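Local coordinates for reticulocyte binding protein (Streptococcus agalactiae COH1, PDB 3FAW) that probably hydrolyses alpha-1,6 linkages in pullulan and related branched alpha-glucans at the streptococcal surface, being a secreted, cell-wall-anchored pullulanase, at residues V178-N181 with K182-Q186; L400-I404 with E405-Y409; L469-K472 with E473-I477; V592-E595 with D596-R600; F673-A676 with A677-N681. One frame throughout, in Å; residues are numbered along the deposited sequence.

Contact 1 (V178-N181 with K182-Q186); sequences VKNN and KGVWQ
K182 opens the returning half of a tight reversal by directing its backbone N at N180 OD1, a weak bond. At G183 the chain completes a type I beta turn running from N180: G183 N donates to N180 O at 3.1 Å, and the positive phi of 75° carries the backbone round into the second strand. V184 N is held more firmly, 2.8 Å from N180 OD1 and reaching it from above the amide plane. N180 can serve both amides because its CG sits between the backbone N and the carbonyl carbon (chi1 71°), which lays the side chain alongside V184. V184 O in turn accepts from N180 N. The motif is a beta hairpin joining strands 170-179 and 184-189 of the CBM48-type module. W185 stands opposite K179 in a non-hydrogen-bonded pair, and K179 CB lies over the six-membered ring, 3.5 Å from its centroid, in a CH-pi contact; K179 CD lies 3.6 Å from W185 CZ2, a carbon of the same ring. The indole NE1 is bonded to S152 O. Q186 then pairs with V178 through two backbone bonds, V178 N to Q186 O at 2.9 Å and Q186 N to V178 O at 2.8 Å; one water links V178 O with Q186 OE1, and Q186 NE2 is hydrogen-bonded to S149 OG of strand 146-151.

Contact 2 (L400-I404 with E405-Y409); sequences LFEDI and EPNYY
F401 and Y409 meet as a T-shaped pair, the edge of the phenylalanine turned toward the face of the tyrosine. Their planes stand at 60° and the centroids are 4.9 Å apart. F401 CD1 does the touching: it sits over the centre of the Y409 ring and comes within 3.7 Å of Y409 CG. The opposite face of that ring is approached near its rim by Y408 CD2, while I404 CG2 lies at its edge, 4.3 Å from Y409 CE2, so the tyrosine ring is enclosed from several sides. E402 is oriented quite differently. Its CB points away from the following loop, but a bend at chi2 (70°) swings the carboxylate back, and OE2 receives N407 N at 3.1 Å along a nearly straight N-H, from above the carboxylate plane. The other oxygen, OE1, is bonded to H410 ND1 and to a water that also joins E405 O and Y409 N. Together these bonds hold the irregular chain that follows against F401 and E402. This segment leaves helix 399-402 of the amylase-type catalytic domain and is flanked by helix 122-129 and helix 432-449, which Y408 touches, and by strand 212-216, against which I404 packs.

Contact 3 (L469-K472 with E473-I477); sequences LAYK and EAKAI
Y471 and K475, one helical turn apart, send their side chains in the same direction and meet at their polar ends, where K475 NZ donates to Y471 OH at 2.7 Å. The torsions of both residues explain the pairing. In the tyrosine CG is anti to the backbone N (chi1 178°), which carries the phenol out from the helix beside the lysine. The lysine also starts out anti, but it then departs from a straight chain, with chi2 at 149°, short of fully extended, and a bend at chi3 (-81°) that turns its end back toward the hydroxyl. Its methylenes follow the outer part of the phenol, CD passing 3.9 Å from Y471 CE2 and CE 3.7 Å from Y471 CZ, so apolar contact accompanies the polar bond. E473 bends at chi2 and lays CG 3.4 Å from L469 O, while the carboxylate comes near L469 CD1. Beneath the side chains run regular alpha-helical bonds, among them E473 N to L469 O at 3.0 Å and K475 N to Y471 O at 2.8 Å. Helix 464-477 is the crossover of a beta-alpha-beta unit between strands 453-456 and 482-485 of the TIM barrel. Y471 and A474 pack on M483 of the second strand, whereas L469, A470 and E473 lean on the neighbouring helix 432-449.

Contact 4 (V592-E595 with D596-R600); sequences VAEE and DIHRR
The H598 imidazole has E594 O at its edge, near the ring plane: ND1 donates to this carbonyl oxygen at 2.9 Å, with the oxygen 17° out of the plane. The ring of H579 also meets this imidazole. The guanidinium of R599 is engaged over one face, where E595 CG lies 3.8 Å from R599 NE. The guanidinium of R600 is met at its edge instead, D596 OD2 lying in its plane 3.2 Å from R600 NE in a salt bridge. E594 O carries a double load, because H598 N reaches it too, at 3.1 Å and from the other face of the carbonyl plane; the histidine thus grips a single oxygen with its backbone and its ring. H598 CG stands anti to its own carbonyl carbon (chi1 -78°), a setting that folds the ring back along the helix toward the preceding turn. E595 bends at chi2 to bring OE2 to R599, 3.4 Å from R599 NH2 and weakly bonded to both NH2 and NE, the carboxylate and guanidinium planes being 79° apart. On the buried side, I597 packs on helix 578-586. All these pairs lie within helix 590-609, whose E594, E595 and H598 also touch I686 of helix 685-703. Chemically, the ND1 bond to a carbonyl oxygen implies that this nitrogen carries a proton, while the crosswise planes and long distances of the E595-R599 salt bridge suggest a looser attraction than the straighter D596-R600 pair.

Contact 5 (F673-A676 with A677-N681); sequences FDWA and AATDN
D674, followed outward, meets A677 with nearly every atom of its side chain. CB lies 3.8 Å from A677 CB, CG comes closer to the same methyl at 3.3 Å, and OD2 also rests against it. OD1 takes the decisive bond, accepting A677 N at 3.0 Å along an almost straight N-H (173°), from well above the carboxylate plane. With CG anti to the backbone N, the carboxylate is swung over the first turn, and D674 acts as the N-cap of helix 675-679. Its negative charge would also be expected to interact well with the positive end of the helix dipole. The main-chain oxygen of D674 meanwhile accepts from A678 N. Before the cap, F673 CD2 lies over the centre of one face of the W675 indole, and F673 CE2 touches A678 CB at 3.6 Å. At the other end, T679 folds its hydroxyl back: OG1 occupies the position between the backbone N and the carbonyl carbon (chi1 60°) and donates to W675 O at 2.6 Å. T679 N reaches that oxygen at 2.8 Å from the opposite face of the carbonyl plane, so two donors grip it. D680, the first residue to depart from helical angles, still donates its N to A676 O. This short helix lies against helix 302-308, where Y304 touches A678 and T679 and meets the W675 ring edge-to-face, and its A677 O is bonded to S687 of helix 685-703.

Overall arrangement
Along the chain the five contacts follow in series, each closing before the next opens. Contact 1 belongs to the antiparallel sheet of the CBM48-type module, and contact 2 to the catalytic domain beside it, with nearest atoms about 7 Å apart; S152 is a shared neighbour, bonded to both. Contact 3 lies on a helix between two strands of the eight-stranded parallel barrel, its centre 27 Å from that of contact 2. Contacts 4 and 5, centres 17 Å apart, sit on the opposite side of the chain's centre from contacts 1 and 2, and both adjoin helix 685-703 and Y623. Short-range contacts of different kinds, from hairpin turn to N-cap, thus span the protein.

Contact 1 (V178-N181 with K182-Q186)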
# COMPACT_ATOMS: atom_id res chain seq x y z
N VAL A 178 2.73 -18.42 -31.61
CA VAL A 178 1.54 -19.13 -32.09
C VAL A 178 0.44 -19.12 -31.03
O VAL A 178 0.70 -19.38 -29.86
CB VAL A 178 1.87 -20.61 -32.43
CG1 VAL A 178 0.60 -21.36 -32.84
CG2 VAL A 178 2.92 -20.69 -33.53
N LYS A 179 -0.79 -18.84 -31.45
CA LYS A 179 -1.94 -18.69 -30.55
C LYS A 179 -2.69 -20.00 -30.34
O LYS A 179 -2.89 -20.75 -31.30
CB LYS A 179 -2.91 -17.65 -31.12
CG LYS A 179 -4.00 -17.21 -30.15
CD LYS A 179 -5.03 -16.30 -30.81
CE LYS A 179 -5.92 -17.05 -31.79
NZ LYS A 179 -6.91 -16.14 -32.43
N ASN A 180 -3.10 -20.27 -29.11
CA ASN A 180 -3.94 -21.44 -28.81
C ASN A 180 -5.43 -21.05 -28.68
O ASN A 180 -5.78 -19.89 -28.90
CB ASN A 180 -3.44 -22.17 -27.55
CG ASN A 180 -3.69 -21.40 -26.26
OD1 ASN A 180 -4.31 -20.33 -26.25
ND2 ASN A 180 -3.20 -21.95 -25.15
N ASN A 181 -6.28 -22.01 -28.31
CA ASN A 181 -7.73 -21.79 -28.29
C ASN A 181 -8.21 -20.79 -27.23
O ASN A 181 -9.29 -20.20 -27.38
CB ASN A 181 -8.46 -23.13 -28.10
CG ASN A 181 -9.95 -23.03 -28.45
OD1 ASN A 181 -10.81 -23.32 -27.62
ND2 ASN A 181 -10.24 -22.63 -29.68
N LYS A 182 -7.41 -20.58 -26.18
CA LYS A 182 -7.75 -19.62 -25.12
C LYS A 182 -7.12 -18.24 -25.34
O LYS A 182 -7.12 -17.40 -24.44
CB LYS A 182 -7.32 -20.17 -23.75
CG LYS A 182 -7.97 -21.50 -23.37
CD LYS A 182 -9.45 -21.35 -23.05
CE LYS A 182 -10.14 -22.71 -22.95
NZ LYS A 182 -10.19 -23.40 -24.28
N GLY A 183 -6.60 -18.00 -26.55
CA GLY A 183 -5.97 -16.72 -26.89
C GLY A 183 -4.60 -16.50 -26.29
O GLY A 183 -4.18 -15.35 -26.10
N VAL A 184 -3.89 -17.59 -25.99
CA VAL A 184 -2.55 -17.52 -25.39
C VAL A 184 -1.48 -17.75 -26.45
O VAL A 184 -1.38 -18.83 -27.03
CB VAL A 184 -2.38 -18.55 -24.25
CG1 VAL A 184 -0.96 -18.49 -23.67
CG2 VAL A 184 -3.40 -18.32 -23.15
N TRP A 185 -0.67 -16.72 -26.70
CA TRP A 185 0.39 -16.78 -27.70
C TRP A 185 1.65 -17.38 -27.08
O TRP A 185 2.06 -16.98 -26.00
CB TRP A 185 0.68 -15.38 -28.24
CG TRP A 185 -0.48 -14.80 -28.95
CD1 TRP A 185 -1.55 -14.15 -28.39
CD2 TRP A 185 -0.72 -14.83 -30.36
NE1 TRP A 185 -2.43 -13.77 -29.37
CE2 TRP A 185 -1.94 -14.17 -30.59
CE3 TRP A 185 -0.01 -15.34 -31.45
CZ2 TRP A 185 -2.48 -14.00 -31.86
CZ3 TRP A 185 -0.55 -15.18 -32.72
CH2 TRP A 185 -1.77 -14.52 -32.92
N GLN A 186 2.25 -18.34 -27.77
CA GLN A 186 3.36 -19.12 -27.23
C GLN A 186 4.49 -19.37 -28.23
O GLN A 186 4.27 -19.46 -29.44
CB GLN A 186 2.86 -20.46 -26.71
CG GLN A 186 1.72 -20.35 -25.70
CD GLN A 186 1.27 -21.70 -25.20
OE1 GLN A 186 0.83 -22.55 -25.97
NE2 GLN A 186 1.37 -21.90 -23.89
O HOH W 1 0.13 -21.98 -28.87

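Contact 2 (L400-I404 with E405-Y409)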
# COMPACT_ATOMS: atom_id res chain seq x y z
N LEU A 400 -0.16 0.55 -20.63
CA LEU A 400 0.61 -0.61 -20.14
C LEU A 400 -0.12 -1.94 -20.34
O LEU A 400 0.49 -2.92 -20.76
CB LEU A 400 0.95 -0.44 -18.65
CG LEU A 400 2.20 0.39 -18.35
CD1 LEU A 400 2.23 0.87 -16.89
CD2 LEU A 400 3.46 -0.42 -18.68
N PHE A 401 -1.41 -1.94 -20.02
CA PHE A 401 -2.27 -3.11 -20.22
C PHE A 401 -3.23 -2.94 -21.40
O PHE A 401 -3.58 -3.92 -22.05
CB PHE A 401 -3.07 -3.39 -18.94
CG PHE A 401 -2.29 -4.15 -17.90
CD1 PHE A 401 -2.26 -5.53 -17.91
CD2 PHE A 401 -1.59 -3.48 -16.90
CE1 PHE A 401 -1.55 -6.24 -16.96
CE2 PHE A 401 -0.87 -4.18 -15.95
CZ PHE A 401 -0.86 -5.56 -15.98
N GLU A 402 -3.65 -1.70 -21.68
CA GLU A 402 -4.63 -1.46 -22.75
C GLU A 402 -4.06 -1.80 -24.13
O GLU A 402 -4.79 -2.25 -25.01
CB GLU A 402 -5.12 -0.01 -22.73
CG GLU A 402 -6.42 0.23 -23.51
CD GLU A 402 -7.66 -0.38 -22.85
OE1 GLU A 402 -7.57 -0.85 -21.71
OE2 GLU A 402 -8.74 -0.37 -23.49
N ASP A 403 -2.75 -1.59 -24.31
CA ASP A 403 -2.08 -2.00 -25.54
C ASP A 403 -2.11 -3.51 -25.75
O ASP A 403 -2.12 -3.98 -26.88
CB ASP A 403 -0.61 -1.55 -25.54
CG ASP A 403 -0.45 -0.06 -25.80
OD1 ASP A 403 -1.42 0.60 -26.25
OD2 ASP A 403 0.66 0.45 -25.56
N ILE A 404 -2.10 -4.28 -24.66
CA ILE A 404 -2.00 -5.74 -24.75
C ILE A 404 -3.31 -6.33 -25.23
O ILE A 404 -3.34 -7.12 -26.17
CB ILE A 404 -1.62 -6.37 -23.39
CG1 ILE A 404 -0.27 -5.83 -22.90
CG2 ILE A 404 -1.57 -7.90 -23.51
CD1 ILE A 404 0.13 -6.31 -21.51
N GLU A 405 -4.39 -5.96 -24.56
CA GLU A 405 -5.74 -6.40 -24.91
C GLU A 405 -6.70 -5.26 -24.59
O GLU A 405 -6.86 -4.90 -23.43
CB GLU A 405 -6.12 -7.66 -24.13
CG GLU A 405 -7.56 -8.16 -24.34
CD GLU A 405 -7.86 -8.59 -25.77
OE1 GLU A 405 -6.93 -9.00 -26.50
OE2 GLU A 405 -9.04 -8.54 -26.16
N PRO A 406 -7.33 -4.67 -25.62
CA PRO A 406 -8.21 -3.54 -25.36
C PRO A 406 -9.54 -3.98 -24.75
O PRO A 406 -9.96 -5.13 -24.92
CB PRO A 406 -8.42 -2.93 -26.75
CG PRO A 406 -8.26 -4.06 -27.69
CD PRO A 406 -7.27 -5.01 -27.06
N ASN A 407 -10.18 -3.06 -24.03
CA ASN A 407 -11.50 -3.31 -23.46
C ASN A 407 -11.54 -4.61 -22.65
O ASN A 407 -12.35 -5.50 -22.93
CB ASN A 407 -12.57 -3.36 -24.57
CG ASN A 407 -12.40 -2.25 -25.59
OD1 ASN A 407 -12.69 -1.08 -25.32
ND2 ASN A 407 -11.93 -2.60 -26.77
N TYR A 408 -10.66 -4.74 -21.66
CA TYR A 408 -10.71 -5.90 -20.77
C TYR A 408 -10.09 -5.70 -19.37
O TYR A 408 -10.78 -5.86 -18.36
CB TYR A 408 -10.07 -7.14 -21.41
CG TYR A 408 -10.09 -8.29 -20.43
CD1 TYR A 408 -11.21 -9.10 -20.31
CD2 TYR A 408 -9.02 -8.50 -19.56
CE1 TYR A 408 -11.26 -10.12 -19.39
CE2 TYR A 408 -9.06 -9.51 -18.63
CZ TYR A 408 -10.18 -10.32 -18.54
OH TYR A 408 -10.23 -11.33 -17.61
N TYR A 409 -8.80 -5.40 -19.34
CA TYR A 409 -8.02 -5.43 -18.09
C TYR A 409 -8.48 -4.42 -17.05
O TYR A 409 -8.45 -4.69 -15.85
CB TYR A 409 -6.53 -5.19 -18.37
CG TYR A 409 -5.74 -6.43 -18.75
CD1 TYR A 409 -5.52 -7.45 -17.82
CD2 TYR A 409 -5.19 -6.57 -20.02
CE1 TYR A 409 -4.79 -8.57 -18.15
CE2 TYR A 409 -4.45 -7.69 -20.36
CZ TYR A 409 -4.25 -8.69 -19.42
OH TYR A 409 -3.52 -9.80 -19.75
O HOH W 2 -10.24 -2.10 -19.92
O HOH W 3 -7.35 -3.65 -21.28
O HOH W 4 -5.13 -8.36 -28.40

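Contact 3 (L469-K472 with E473-I477)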
# COMPACT_ATOMS: atom_id res chain seq x y z
N LEU A 469 -9.34 -13.86 -2.10
CA LEU A 469 -8.62 -14.92 -2.81
C LEU A 469 -7.11 -14.76 -2.65
O LEU A 469 -6.41 -15.74 -2.41
CB LEU A 469 -9.00 -14.92 -4.29
CG LEU A 469 -8.44 -16.05 -5.16
CD1 LEU A 469 -8.94 -17.41 -4.66
CD2 LEU A 469 -8.82 -15.85 -6.62
N ALA A 470 -6.62 -13.53 -2.78
CA ALA A 470 -5.20 -13.24 -2.58
C ALA A 470 -4.74 -13.67 -1.18
O ALA A 470 -3.65 -14.21 -1.03
CB ALA A 470 -4.92 -11.76 -2.80
N TYR A 471 -5.58 -13.42 -0.18
CA TYR A 471 -5.29 -13.81 1.20
C TYR A 471 -5.28 -15.33 1.36
O TYR A 471 -4.37 -15.89 1.97
CB TYR A 471 -6.31 -13.19 2.16
CG TYR A 471 -6.11 -13.57 3.61
CD1 TYR A 471 -5.18 -12.91 4.41
CD2 TYR A 471 -6.86 -14.59 4.19
CE1 TYR A 471 -5.00 -13.26 5.73
CE2 TYR A 471 -6.69 -14.95 5.52
CZ TYR A 471 -5.75 -14.28 6.29
OH TYR A 471 -5.58 -14.62 7.60
N LYS A 472 -6.30 -15.98 0.80
CA LYS A 472 -6.44 -17.43 0.86
C LYS A 472 -5.19 -18.12 0.31
O LYS A 472 -4.61 -18.99 0.96
CB LYS A 472 -7.68 -17.88 0.09
CG LYS A 472 -8.01 -19.37 0.21
CD LYS A 472 -9.29 -19.72 -0.55
CE LYS A 472 -9.64 -21.20 -0.41
NZ LYS A 472 -10.84 -21.57 -1.20
N GLU A 473 -4.77 -17.69 -0.88
CA GLU A 473 -3.61 -18.25 -1.57
C GLU A 473 -2.30 -17.99 -0.83
O GLU A 473 -1.46 -18.88 -0.72
CB GLU A 473 -3.51 -17.69 -2.99
CG GLU A 473 -4.63 -18.14 -3.93
CD GLU A 473 -4.54 -19.61 -4.35
OE1 GLU A 473 -3.45 -20.21 -4.24
OE2 GLU A 473 -5.56 -20.16 -4.80
N ALA A 474 -2.13 -16.75 -0.35
CA ALA A 474 -0.94 -16.37 0.40
C ALA A 474 -0.87 -17.14 1.72
O ALA A 474 0.20 -17.65 2.10
CB ALA A 474 -0.94 -14.86 0.66
N LYS A 475 -2.00 -17.23 2.42
CA LYS A 475 -2.06 -17.94 3.69
C LYS A 475 -1.80 -19.44 3.51
O LYS A 475 -1.21 -20.07 4.39
CB LYS A 475 -3.38 -17.69 4.42
CG LYS A 475 -3.58 -18.56 5.67
CD LYS A 475 -4.40 -17.88 6.75
CE LYS A 475 -3.54 -16.93 7.57
NZ LYS A 475 -4.20 -16.54 8.85
N ALA A 476 -2.22 -20.00 2.37
CA ALA A 476 -1.96 -21.41 2.07
C ALA A 476 -0.47 -21.70 1.91
O ALA A 476 0.01 -22.75 2.32
CB ALA A 476 -2.72 -21.85 0.82
N ILE A 477 0.27 -20.76 1.33
CA ILE A 477 1.73 -20.88 1.21
C ILE A 477 2.41 -20.63 2.56
O ILE A 477 3.25 -21.43 2.99
CB ILE A 477 2.31 -19.88 0.18
CG1 ILE A 477 1.74 -20.15 -1.22
CG2 ILE A 477 3.84 -19.98 0.13
CD1 ILE A 477 1.99 -19.02 -2.21

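Contact 4 (V592-E595 with D596-R600)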
# COMPACT_ATOMS: atom_id res chain seq x y z
N VAL A 592 11.83 26.98 19.63
CA VAL A 592 11.62 27.28 21.06
C VAL A 592 10.75 26.26 21.80
O VAL A 592 10.75 26.23 23.03
CB VAL A 592 10.99 28.68 21.26
CG1 VAL A 592 11.86 29.75 20.62
CG2 VAL A 592 9.58 28.72 20.69
N ALA A 593 10.00 25.43 21.06
CA ALA A 593 9.03 24.52 21.68
C ALA A 593 9.29 23.04 21.37
O ALA A 593 8.37 22.22 21.45
CB ALA A 593 7.62 24.91 21.24
N GLU A 594 10.54 22.70 21.04
CA GLU A 594 10.92 21.31 20.74
C GLU A 594 10.54 20.33 21.85
O GLU A 594 10.05 19.24 21.58
CB GLU A 594 12.44 21.23 20.47
CG GLU A 594 13.01 19.81 20.39
CD GLU A 594 14.40 19.76 19.78
OE1 GLU A 594 15.17 20.73 19.96
OE2 GLU A 594 14.72 18.75 19.12
N GLU A 595 10.77 20.74 23.09
CA GLU A 595 10.54 19.89 24.26
C GLU A 595 9.04 19.59 24.46
O GLU A 595 8.67 18.45 24.73
CB GLU A 595 11.13 20.57 25.50
CG GLU A 595 10.98 19.82 26.82
CD GLU A 595 11.81 18.56 26.89
OE1 GLU A 595 12.60 18.29 25.97
OE2 GLU A 595 11.66 17.83 27.89
N ASP A 596 8.20 20.61 24.33
CA ASP A 596 6.76 20.44 24.48
C ASP A 596 6.21 19.54 23.38
O ASP A 596 5.42 18.63 23.65
CB ASP A 596 6.05 21.79 24.46
CG ASP A 596 4.58 21.68 24.78
OD1 ASP A 596 4.24 21.19 25.88
OD2 ASP A 596 3.75 22.09 23.93
N ILE A 597 6.63 19.79 22.15
CA ILE A 597 6.19 19.01 21.00
C ILE A 597 6.48 17.52 21.22
O ILE A 597 5.61 16.68 20.96
CB ILE A 597 6.84 19.52 19.68
CG1 ILE A 597 6.29 20.91 19.32
CG2 ILE A 597 6.56 18.55 18.53
CD1 ILE A 597 7.09 21.63 18.24
N HIS A 598 7.68 17.20 21.70
CA HIS A 598 8.06 15.80 21.96
C HIS A 598 7.31 15.19 23.15
O HIS A 598 7.02 14.00 23.15
CB HIS A 598 9.57 15.66 22.14
CG HIS A 598 10.33 15.68 20.86
ND1 HIS A 598 10.50 16.83 20.11
CD2 HIS A 598 10.97 14.70 20.17
CE1 HIS A 598 11.21 16.56 19.03
NE2 HIS A 598 11.50 15.27 19.04
N ARG A 599 7.01 16.00 24.17
CA ARG A 599 6.19 15.53 25.29
C ARG A 599 4.82 15.07 24.78
O ARG A 599 4.34 14.01 25.17
CB ARG A 599 6.05 16.62 26.36
CG ARG A 599 7.27 16.75 27.25
CD ARG A 599 7.13 17.87 28.27
NE ARG A 599 8.40 18.09 28.97
CZ ARG A 599 8.61 19.04 29.89
NH1 ARG A 599 7.63 19.87 30.24
NH2 ARG A 599 9.80 19.14 30.45
N ARG A 600 4.23 15.85 23.88
CA ARG A 600 2.97 15.49 23.23
C ARG A 600 3.10 14.31 22.28
O ARG A 600 2.22 13.46 22.20
CB ARG A 600 2.40 16.70 22.49
CG ARG A 600 1.99 17.84 23.41
CD ARG A 600 1.62 19.09 22.63
NE ARG A 600 1.22 20.19 23.50
CZ ARG A 600 0.02 20.32 24.07
NH1 ARG A 600 -0.93 19.41 23.88
NH2 ARG A 600 -0.24 21.37 24.85

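Contact 5 (F673-A676 with A677-N681)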
# COMPACT_ATOMS: atom_id res chain seq x y z
N PHE A 673 15.95 9.69 6.53
CA PHE A 673 15.90 9.35 7.94
C PHE A 673 17.10 10.04 8.59
O PHE A 673 18.23 9.88 8.13
CB PHE A 673 15.96 7.82 8.11
CG PHE A 673 15.77 7.34 9.52
CD1 PHE A 673 14.50 7.04 10.00
CD2 PHE A 673 16.85 7.13 10.36
CE1 PHE A 673 14.31 6.58 11.30
CE2 PHE A 673 16.68 6.67 11.66
CZ PHE A 673 15.41 6.39 12.13
N ASP A 674 16.84 10.82 9.63
CA ASP A 674 17.88 11.57 10.36
C ASP A 674 18.50 10.67 11.43
O ASP A 674 17.93 10.50 12.51
CB ASP A 674 17.25 12.81 11.00
CG ASP A 674 18.29 13.76 11.60
OD1 ASP A 674 19.42 13.34 11.93
OD2 ASP A 674 17.94 14.94 11.76
N TRP A 675 19.66 10.09 11.12
CA TRP A 675 20.30 9.12 12.02
C TRP A 675 20.89 9.75 13.28
O TRP A 675 20.85 9.14 14.36
CB TRP A 675 21.35 8.30 11.28
CG TRP A 675 20.71 7.24 10.47
CD1 TRP A 675 20.45 7.27 9.13
CD2 TRP A 675 20.19 6.00 10.95
NE1 TRP A 675 19.82 6.12 8.74
CE2 TRP A 675 19.65 5.32 9.84
CE3 TRP A 675 20.14 5.38 12.21
CZ2 TRP A 675 19.06 4.06 9.95
CZ3 TRP A 675 19.56 4.13 12.32
CH2 TRP A 675 19.02 3.48 11.19
N ALA A 676 21.42 10.96 13.14
CA ALA A 676 21.92 11.72 14.29
C ALA A 676 20.80 11.99 15.29
O ALA A 676 20.94 11.73 16.49
CB ALA A 676 22.55 13.03 13.84
N ALA A 677 19.68 12.51 14.79
CA ALA A 677 18.50 12.77 15.61
C ALA A 677 17.98 11.50 16.29
O ALA A 677 17.48 11.55 17.41
CB ALA A 677 17.39 13.42 14.77
N ALA A 678 18.09 10.37 15.59
CA ALA A 678 17.64 9.09 16.10
C ALA A 678 18.60 8.43 17.10
O ALA A 678 18.16 7.76 18.02
CB ALA A 678 17.37 8.13 14.93
N THR A 679 19.91 8.61 16.92
CA THR A 679 20.90 7.83 17.69
C THR A 679 22.00 8.61 18.43
O THR A 679 22.65 8.04 19.30
CB THR A 679 21.61 6.81 16.79
OG1 THR A 679 22.29 7.51 15.73
CG2 THR A 679 20.62 5.82 16.19
N ASP A 680 22.22 9.87 18.08
CA ASP A 680 23.28 10.66 18.70
C ASP A 680 22.77 11.31 19.99
O ASP A 680 22.14 12.38 19.97
CB ASP A 680 23.82 11.72 17.73
CG ASP A 680 25.18 12.25 18.14
OD1 ASP A 680 25.40 12.47 19.35
OD2 ASP A 680 26.04 12.44 17.26
N ASN A 681 23.05 10.65 21.11
CA ASN A 681 22.57 11.07 22.43
C ASN A 681 23.06 12.46 22.84
O ASN A 681 22.30 13.24 23.40
CB ASN A 681 22.98 10.06 23.51
CG ASN A 681 22.40 8.66 23.27
OD1 ASN A 681 21.26 8.51 22.83
ND2 ASN A 681 23.20 7.64 23.56